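Polyphosphate kinase (Porphyromonas gingivalis, PDB 2O8R) probably catalyses the reversible transfer of the terminal phosphate of ATP onto a growing long-chain polyphosphate, with magnesium as cofactor. Local coordinates at residues 508-520 / 622-634. The protein carries 3 engineered substitutions. Numbering follows the deposited sequence.
Sequences RLLVARYNMGEAI and NLYNRIETACPVL
Arg513 lays its side chain against backbone carbonyls of 624-626, just past the end of an antiparallel strand pair. Here strand 510-511 forms the outer edge of the mixed sheet in the second C-terminal, phospholipase D-like domain. It pairs with strand 629-632. Leu510 N donates to Ala630 O at 2.8 Å, and Ala630 N returns a bond to Leu510 O at 2.7 Å. Ala512 N continues the pairing with a bond to Glu628 O at 3.2 Å. The CB atoms of Leu510 and Ala630 touch on the face that also meets Trp601. Met516 (selenomethionine) through CE, and Ile520 through CD1, both reach Leu623 CD2; the Met516 and Leu623 side chains cross at about a right angle. At the other end of the pairing, Arg508 CB meets Pro632 CG at 3.7 Å. Leu634 CD1 lies over one face of the Arg508 guanidinium, offset toward its rim. The Glu628 carboxylate, through OE1, is hydrogen-bonded to ND1 of His439, the predicted phosphohistidine, which places the contact beside the probable active site. Arg513 CD packs 3.6 Å from Arg626 O. The bend at chi3 (85°) then sets Tyr624 O at the guanidinium edge, in plane, where Arg513 NE gives it a weak bond of 3.3 Å and 129°.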
ATOM      1  N   ARG A 508      14.012  28.116 -26.829  1.00 66.65           N
ATOM      2  CA  ARG A 508      15.192  27.327 -26.499  1.00 63.79           C
ATOM      3  C   ARG A 508      14.811  25.879 -26.279  1.00 66.16           C
ATOM      4  O   ARG A 508      15.623  24.984 -26.485  1.00 71.27           O
ATOM      5  CB  ARG A 508      15.853  27.849 -25.229  1.00 48.33           C
ATOM      6  CG  ARG A 508      16.110  29.346 -25.202  1.00 64.95           C
ATOM      7  CD  ARG A 508      17.347  29.702 -25.966  1.00 79.57           C
ATOM      8  NE  ARG A 508      17.926  30.954 -25.498  1.00 83.15           N
ATOM      9  CZ  ARG A 508      19.184  31.317 -25.723  1.00 75.54           C
ATOM     10  NH1 ARG A 508      19.997  30.518 -26.404  1.00 61.93           N
ATOM     11  NH2 ARG A 508      19.631  32.477 -25.260  1.00 79.82           N
ATOM     12  N   LEU A 509      13.566  25.664 -25.866  1.00 59.99           N
ATOM     13  CA  LEU A 509      13.074  24.335 -25.521  1.00 62.11           C
ATOM     14  C   LEU A 509      12.897  23.444 -26.746  1.00 57.71           C
ATOM     15  O   LEU A 509      12.578  23.925 -27.825  1.00 76.45           O
ATOM     16  CB  LEU A 509      11.742  24.471 -24.794  1.00 46.64           C
ATOM     17  CG  LEU A 509      11.204  23.271 -24.031  1.00 62.96           C
ATOM     18  CD1 LEU A 509      12.233  22.862 -22.993  1.00 42.95           C
ATOM     19  CD2 LEU A 509       9.829  23.587 -23.415  1.00 47.12           C
ATOM     20  N   LEU A 510      13.102  22.147 -26.574  1.00 51.80           N
ATOM     21  CA  LEU A 510      12.825  21.194 -27.642  1.00 61.57           C
ATOM     22  C   LEU A 510      11.700  20.258 -27.264  1.00 61.97           C
ATOM     23  O   LEU A 510      11.835  19.486 -26.317  1.00 68.57           O
ATOM     24  CB  LEU A 510      14.052  20.350 -27.931  1.00 68.02           C
ATOM     25  CG  LEU A 510      15.313  21.087 -28.324  1.00 39.92           C
ATOM     26  CD1 LEU A 510      16.331  20.055 -28.767  1.00 43.99           C
ATOM     27  CD2 LEU A 510      14.997  22.057 -29.439  1.00 42.39           C
ATOM     28  N   VAL A 511      10.603  20.318 -28.011  1.00 53.02           N
ATOM     29  CA  VAL A 511       9.458  19.437 -27.779  1.00 56.22           C
ATOM     30  C   VAL A 511       9.240  18.460 -28.939  1.00 49.62           C
ATOM     31  O   VAL A 511       9.359  18.821 -30.105  1.00 58.98           O
ATOM     32  CB  VAL A 511       8.177  20.237 -27.509  1.00 58.37           C
ATOM     33  CG1 VAL A 511       7.065  19.321 -27.026  1.00 63.51           C
ATOM     34  CG2 VAL A 511       8.444  21.325 -26.464  1.00 72.46           C
ATOM     35  N   ALA A 512       8.946  17.213 -28.604  1.00 57.55           N
ATOM     36  CA  ALA A 512       8.753  16.170 -29.597  1.00 60.57           C
ATOM     37  C   ALA A 512       7.468  16.426 -30.372  1.00 62.84           C
ATOM     38  O   ALA A 512       6.499  16.943 -29.819  1.00 48.35           O
ATOM     39  CB  ALA A 512       8.718  14.801 -28.922  1.00 67.83           C
ATOM     40  N   ARG A 513       7.467  16.065 -31.654  1.00 70.10           N
ATOM     41  CA  ARG A 513       6.336  16.328 -32.555  1.00 77.15           C
ATOM     42  C   ARG A 513       6.201  17.829 -32.837  1.00 69.17           C
ATOM     43  O   ARG A 513       5.187  18.292 -33.350  1.00 71.61           O
ATOM     44  CB  ARG A 513       5.019  15.749 -32.004  1.00 75.64           C
ATOM     45  CG  ARG A 513       5.093  14.288 -31.571  1.00 80.63           C
ATOM     46  CD  ARG A 513       3.799  13.825 -30.916  1.00 95.08           C
ATOM     47  NE  ARG A 513       2.818  13.390 -31.911  1.00124.48           N
ATOM     48  CZ  ARG A 513       1.789  14.124 -32.337  1.00130.72           C
ATOM     49  NH1 ARG A 513       1.580  15.344 -31.853  1.00133.10           N
ATOM     50  NH2 ARG A 513       0.959  13.633 -33.249  1.00122.13           N
ATOM     51  N   TYR A 514       7.241  18.579 -32.493  1.00 65.90           N
ATOM     52  CA  TYR A 514       7.315  19.996 -32.804  1.00 60.41           C
ATOM     53  C   TYR A 514       8.672  20.337 -33.408  1.00 63.68           C
ATOM     54  O   TYR A 514       8.863  20.178 -34.608  1.00 81.86           O
ATOM     55  CB  TYR A 514       7.024  20.840 -31.571  1.00 57.44           C
ATOM     56  CG  TYR A 514       5.576  20.803 -31.161  1.00 60.77           C
ATOM     57  CD1 TYR A 514       4.627  21.586 -31.817  1.00 61.35           C
ATOM     58  CD2 TYR A 514       5.149  19.979 -30.122  1.00 64.72           C
ATOM     59  CE1 TYR A 514       3.281  21.545 -31.457  1.00 48.84           C
ATOM     60  CE2 TYR A 514       3.812  19.938 -29.739  1.00 49.13           C
ATOM     61  CZ  TYR A 514       2.885  20.725 -30.410  1.00 47.44           C
ATOM     62  OH  TYR A 514       1.565  20.699 -30.029  1.00 66.58           O
ATOM     63  N   ASN A 515       9.621  20.776 -32.589  1.00 51.44           N
ATOM     64  CA  ASN A 515      10.925  21.179 -33.111  1.00 56.56           C
ATOM     65  C   ASN A 515      12.061  20.195 -32.875  1.00 56.11           C
ATOM     66  O   ASN A 515      13.169  20.410 -33.363  1.00 69.16           O
ATOM     67  CB  ASN A 515      11.322  22.543 -32.546  1.00 56.66           C
ATOM     68  CG  ASN A 515      11.275  22.578 -31.038  1.00 46.64           C
ATOM     69  OD1 ASN A 515      10.960  21.583 -30.393  1.00 74.45           O
ATOM     70  ND2 ASN A 515      11.586  23.726 -30.467  1.00 53.03           N
HETATM   71  N   MSE A 516      11.797  19.121 -32.136  1.00 62.04           N
HETATM   72  CA  MSE A 516      12.882  18.258 -31.662  1.00 68.65           C
HETATM   73  C   MSE A 516      13.605  17.425 -32.725  1.00 65.97           C
HETATM   74  O   MSE A 516      14.831  17.279 -32.678  1.00 70.01           O
HETATM   75  CB  MSE A 516      12.421  17.363 -30.527  1.00 57.59           C
HETATM   76  CG  MSE A 516      13.598  16.713 -29.807  1.00 79.86           C
HETATM   77 SE   MSE A 516      13.075  15.463 -28.412  1.00 89.21          SE
HETATM   78  CE  MSE A 516      12.373  14.008 -29.507  1.00 76.66           C
ATOM     79  N   GLY A 517      12.847  16.868 -33.663  1.00 59.57           N
ATOM     80  CA  GLY A 517      13.436  16.066 -34.731  1.00 54.24           C
ATOM     81  C   GLY A 517      14.425  16.893 -35.528  1.00 63.17           C
ATOM     82  O   GLY A 517      15.571  16.493 -35.702  1.00 64.26           O
ATOM     83  N   GLU A 518      13.978  18.060 -35.987  1.00 66.83           N
ATOM     84  CA  GLU A 518      14.810  18.970 -36.757  1.00 65.60           C
ATOM     85  C   GLU A 518      16.053  19.316 -35.979  1.00 77.98           C
ATOM     86  O   GLU A 518      17.162  19.224 -36.511  1.00 86.24           O
ATOM     87  CB  GLU A 518      14.060  20.260 -37.086  1.00 73.22           C
ATOM     88  CG  GLU A 518      13.483  20.318 -38.488  1.00 97.54           C
ATOM     89  CD  GLU A 518      13.415  21.739 -39.033  1.00116.83           C
ATOM     90  OE1 GLU A 518      13.746  22.689 -38.286  1.00114.62           O
ATOM     91  OE2 GLU A 518      13.035  21.904 -40.215  1.00122.27           O
ATOM     92  N   ALA A 519      15.859  19.687 -34.714  1.00 61.14           N
ATOM     93  CA  ALA A 519      16.955  20.151 -33.873  1.00 48.41           C
ATOM     94  C   ALA A 519      18.042  19.101 -33.736  1.00 48.81           C
ATOM     95  O   ALA A 519      19.218  19.414 -33.919  1.00 57.54           O
ATOM     96  CB  ALA A 519      16.444  20.581 -32.505  1.00 62.82           C
ATOM     97  N   ILE A 520      17.645  17.860 -33.438  1.00 47.08           N
ATOM     98  CA  ILE A 520      18.587  16.736 -33.365  1.00 51.87           C
ATOM     99  C   ILE A 520      19.360  16.543 -34.683  1.00 65.24           C
ATOM    100  O   ILE A 520      20.593  16.416 -34.666  1.00 59.30           O
ATOM    101  CB  ILE A 520      17.893  15.433 -32.935  1.00 47.63           C
ATOM    102  CG1 ILE A 520      17.472  15.521 -31.471  1.00 58.58           C
ATOM    103  CG2 ILE A 520      18.821  14.256 -33.065  1.00 29.49           C
ATOM    104  CD1 ILE A 520      16.559  14.392 -31.040  1.00 39.07           C
ATOM    105  N   ASN A 622       9.574   7.102 -28.896  1.00 80.43           N
ATOM    106  CA  ASN A 622       9.941   8.325 -28.180  1.00 75.08           C
ATOM    107  C   ASN A 622       9.932   9.599 -29.031  1.00 76.72           C
ATOM    108  O   ASN A 622       9.373  10.611 -28.617  1.00 75.13           O
ATOM    109  CB  ASN A 622      11.304   8.159 -27.519  1.00 79.80           C
ATOM    110  CG  ASN A 622      11.266   7.225 -26.333  1.00 86.00           C
ATOM    111  OD1 ASN A 622      10.327   6.451 -26.163  1.00 97.01           O
ATOM    112  ND2 ASN A 622      12.298   7.286 -25.505  1.00 97.82           N
ATOM    113  N   LEU A 623      10.540   9.545 -30.214  1.00 82.30           N
ATOM    114  CA  LEU A 623      10.675  10.731 -31.065  1.00 92.91           C
ATOM    115  C   LEU A 623       9.430  11.049 -31.897  1.00 99.88           C
ATOM    116  O   LEU A 623       9.385  12.087 -32.557  1.00106.73           O
ATOM    117  CB  LEU A 623      11.884  10.594 -31.999  1.00 94.57           C
ATOM    118  CG  LEU A 623      13.262  10.238 -31.423  1.00 94.33           C
ATOM    119  CD1 LEU A 623      14.050   9.370 -32.387  1.00 65.74           C
ATOM    120  CD2 LEU A 623      14.058  11.470 -31.055  1.00 70.92           C
ATOM    121  N   TYR A 624       8.430  10.165 -31.872  1.00104.82           N
ATOM    122  CA  TYR A 624       7.247  10.324 -32.726  1.00100.55           C
ATOM    123  C   TYR A 624       5.885  10.214 -32.032  1.00 99.92           C
ATOM    124  O   TYR A 624       4.977  10.988 -32.325  1.00 99.87           O
ATOM    125  CB  TYR A 624       7.321   9.362 -33.912  1.00105.46           C
ATOM    126  CG  TYR A 624       8.569   9.528 -34.759  1.00105.97           C
ATOM    127  CD1 TYR A 624       8.758  10.663 -35.545  1.00110.43           C
ATOM    128  CD2 TYR A 624       9.560   8.550 -34.770  1.00107.54           C
ATOM    129  CE1 TYR A 624       9.903  10.818 -36.323  1.00111.59           C
ATOM    130  CE2 TYR A 624      10.708   8.692 -35.542  1.00103.51           C
ATOM    131  CZ  TYR A 624      10.871   9.827 -36.318  1.00112.85           C
ATOM    132  OH  TYR A 624      12.004   9.974 -37.085  1.00107.64           O
ATOM    133  N   ASN A 625       5.740   9.259 -31.118  1.00101.87           N
ATOM    134  CA  ASN A 625       4.458   9.027 -30.437  1.00 96.78           C
ATOM    135  C   ASN A 625       4.197   9.903 -29.210  1.00 94.53           C
ATOM    136  O   ASN A 625       3.087  10.403 -29.018  1.00110.46           O
ATOM    137  CB  ASN A 625       4.321   7.557 -30.038  1.00 87.55           C
ATOM    138  CG  ASN A 625       4.370   6.628 -31.220  1.00 90.52           C
ATOM    139  OD1 ASN A 625       5.028   6.911 -32.220  1.00 99.66           O
ATOM    140  ND2 ASN A 625       3.669   5.508 -31.117  1.00114.94           N
ATOM    141  N   ARG A 626       5.217  10.070 -28.379  1.00 73.74           N
ATOM    142  CA  ARG A 626       5.092  10.804 -27.127  1.00 70.23           C
ATOM    143  C   ARG A 626       5.324  12.311 -27.261  1.00 69.95           C
ATOM    144  O   ARG A 626       5.961  12.776 -28.208  1.00 72.99           O
ATOM    145  CB  ARG A 626       6.089  10.240 -26.103  1.00 63.23           C
ATOM    146  CG  ARG A 626       5.660   8.937 -25.466  1.00 76.83           C
ATOM    147  CD  ARG A 626       6.578   7.800 -25.820  1.00 77.21           C
ATOM    148  NE  ARG A 626       7.804   7.852 -25.028  1.00104.20           N
ATOM    149  CZ  ARG A 626       7.960   7.285 -23.834  1.00105.98           C
ATOM    150  NH1 ARG A 626       9.121   7.392 -23.198  1.00105.97           N
ATOM    151  NH2 ARG A 626       6.967   6.608 -23.272  1.00112.28           N
ATOM    152  N   ILE A 627       4.824  13.079 -26.301  1.00 57.11           N
ATOM    153  CA  ILE A 627       5.366  14.414 -26.127  1.00 60.82           C
ATOM    154  C   ILE A 627       6.492  14.398 -25.080  1.00 66.98           C
ATOM    155  O   ILE A 627       6.297  14.018 -23.919  1.00 69.59           O
ATOM    156  CB  ILE A 627       4.273  15.491 -25.898  1.00 66.99           C
ATOM    157  CG1 ILE A 627       3.785  16.004 -27.264  1.00 45.87           C
ATOM    158  CG2 ILE A 627       4.806  16.657 -25.057  1.00 51.00           C
ATOM    159  CD1 ILE A 627       2.763  17.107 -27.201  1.00 56.90           C
ATOM    160  N   GLU A 628       7.682  14.777 -25.539  1.00 57.52           N
ATOM    161  CA  GLU A 628       8.899  14.749 -24.734  1.00 55.79           C
ATOM    162  C   GLU A 628       9.493  16.142 -24.657  1.00 51.77           C
ATOM    163  O   GLU A 628       9.077  17.045 -25.383  1.00 52.46           O
ATOM    164  CB  GLU A 628       9.944  13.843 -25.398  1.00 43.61           C
ATOM    165  CG  GLU A 628       9.463  12.452 -25.744  1.00 48.54           C
ATOM    166  CD  GLU A 628       9.620  11.453 -24.608  1.00 41.17           C
ATOM    167  OE1 GLU A 628      10.164  11.813 -23.548  1.00 81.41           O
ATOM    168  OE2 GLU A 628       9.209  10.290 -24.791  1.00 89.02           O
ATOM    169  N   THR A 629      10.485  16.313 -23.795  1.00 45.31           N
ATOM    170  CA  THR A 629      11.243  17.561 -23.767  1.00 46.54           C
ATOM    171  C   THR A 629      12.746  17.359 -23.818  1.00 52.35           C
ATOM    172  O   THR A 629      13.276  16.343 -23.360  1.00 49.98           O
ATOM    173  CB  THR A 629      10.936  18.414 -22.529  1.00 43.74           C
ATOM    174  OG1 THR A 629      11.100  17.622 -21.337  1.00 52.67           O
ATOM    175  CG2 THR A 629       9.536  18.970 -22.610  1.00 51.12           C
ATOM    176  N   ALA A 630      13.427  18.346 -24.387  1.00 54.94           N
ATOM    177  CA  ALA A 630      14.859  18.482 -24.211  1.00 60.32           C
ATOM    178  C   ALA A 630      15.163  19.953 -23.990  1.00 65.35           C
ATOM    179  O   ALA A 630      14.528  20.834 -24.581  1.00 68.75           O
ATOM    180  CB  ALA A 630      15.615  17.942 -25.408  1.00 56.62           C
ATOM    181  N   CYS A 631      16.134  20.212 -23.125  1.00 66.12           N
ATOM    182  CA  CYS A 631      16.452  21.568 -22.731  1.00 46.93           C
ATOM    183  C   CYS A 631      17.951  21.850 -22.787  1.00 61.82           C
ATOM    184  O   CYS A 631      18.750  21.047 -22.299  1.00 57.45           O
ATOM    185  CB  CYS A 631      15.956  21.801 -21.327  1.00 52.19           C
ATOM    186  SG  CYS A 631      15.823  23.508 -20.921  1.00 63.95           S
ATOM    187  N   PRO A 632      18.334  22.982 -23.413  1.00 57.02           N
ATOM    188  CA  PRO A 632      19.688  23.512 -23.391  1.00 53.35           C
ATOM    189  C   PRO A 632      20.087  23.940 -21.998  1.00 62.30           C
ATOM    190  O   PRO A 632      19.289  24.544 -21.277  1.00 62.82           O
ATOM    191  CB  PRO A 632      19.590  24.761 -24.269  1.00 50.35           C
ATOM    192  CG  PRO A 632      18.180  25.131 -24.237  1.00 46.63           C
ATOM    193  CD  PRO A 632      17.458  23.823 -24.240  1.00 42.87           C
ATOM    194  N   VAL A 633      21.317  23.612 -21.629  1.00 44.64           N
ATOM    195  CA  VAL A 633      21.900  24.092 -20.408  1.00 49.24           C
ATOM    196  C   VAL A 633      22.641  25.368 -20.803  1.00 62.19           C
ATOM    197  O   VAL A 633      23.696  25.303 -21.427  1.00 68.95           O
ATOM    198  CB  VAL A 633      22.859  23.044 -19.859  1.00 46.54           C
ATOM    199  CG1 VAL A 633      23.472  23.490 -18.538  1.00 50.73           C
ATOM    200  CG2 VAL A 633      22.133  21.731 -19.701  1.00 63.00           C
ATOM    201  N   LEU A 634      22.073  26.525 -20.476  1.00 58.62           N
ATOM    202  CA  LEU A 634      22.640  27.813 -20.919  1.00 61.14           C
ATOM    203  C   LEU A 634      23.828  28.326 -20.107  1.00 63.02           C
ATOM    204  O   LEU A 634      24.775  28.886 -20.662  1.00 72.31           O
ATOM    205  CB  LEU A 634      21.559  28.888 -20.976  1.00 37.37           C
ATOM    206  CG  LEU A 634      20.448  28.489 -21.947  1.00 39.25           C
ATOM    207  CD1 LEU A 634      19.421  29.569 -22.019  1.00 36.54           C
ATOM    208  CD2 LEU A 634      21.001  28.170 -23.340  1.00 33.18           C
TER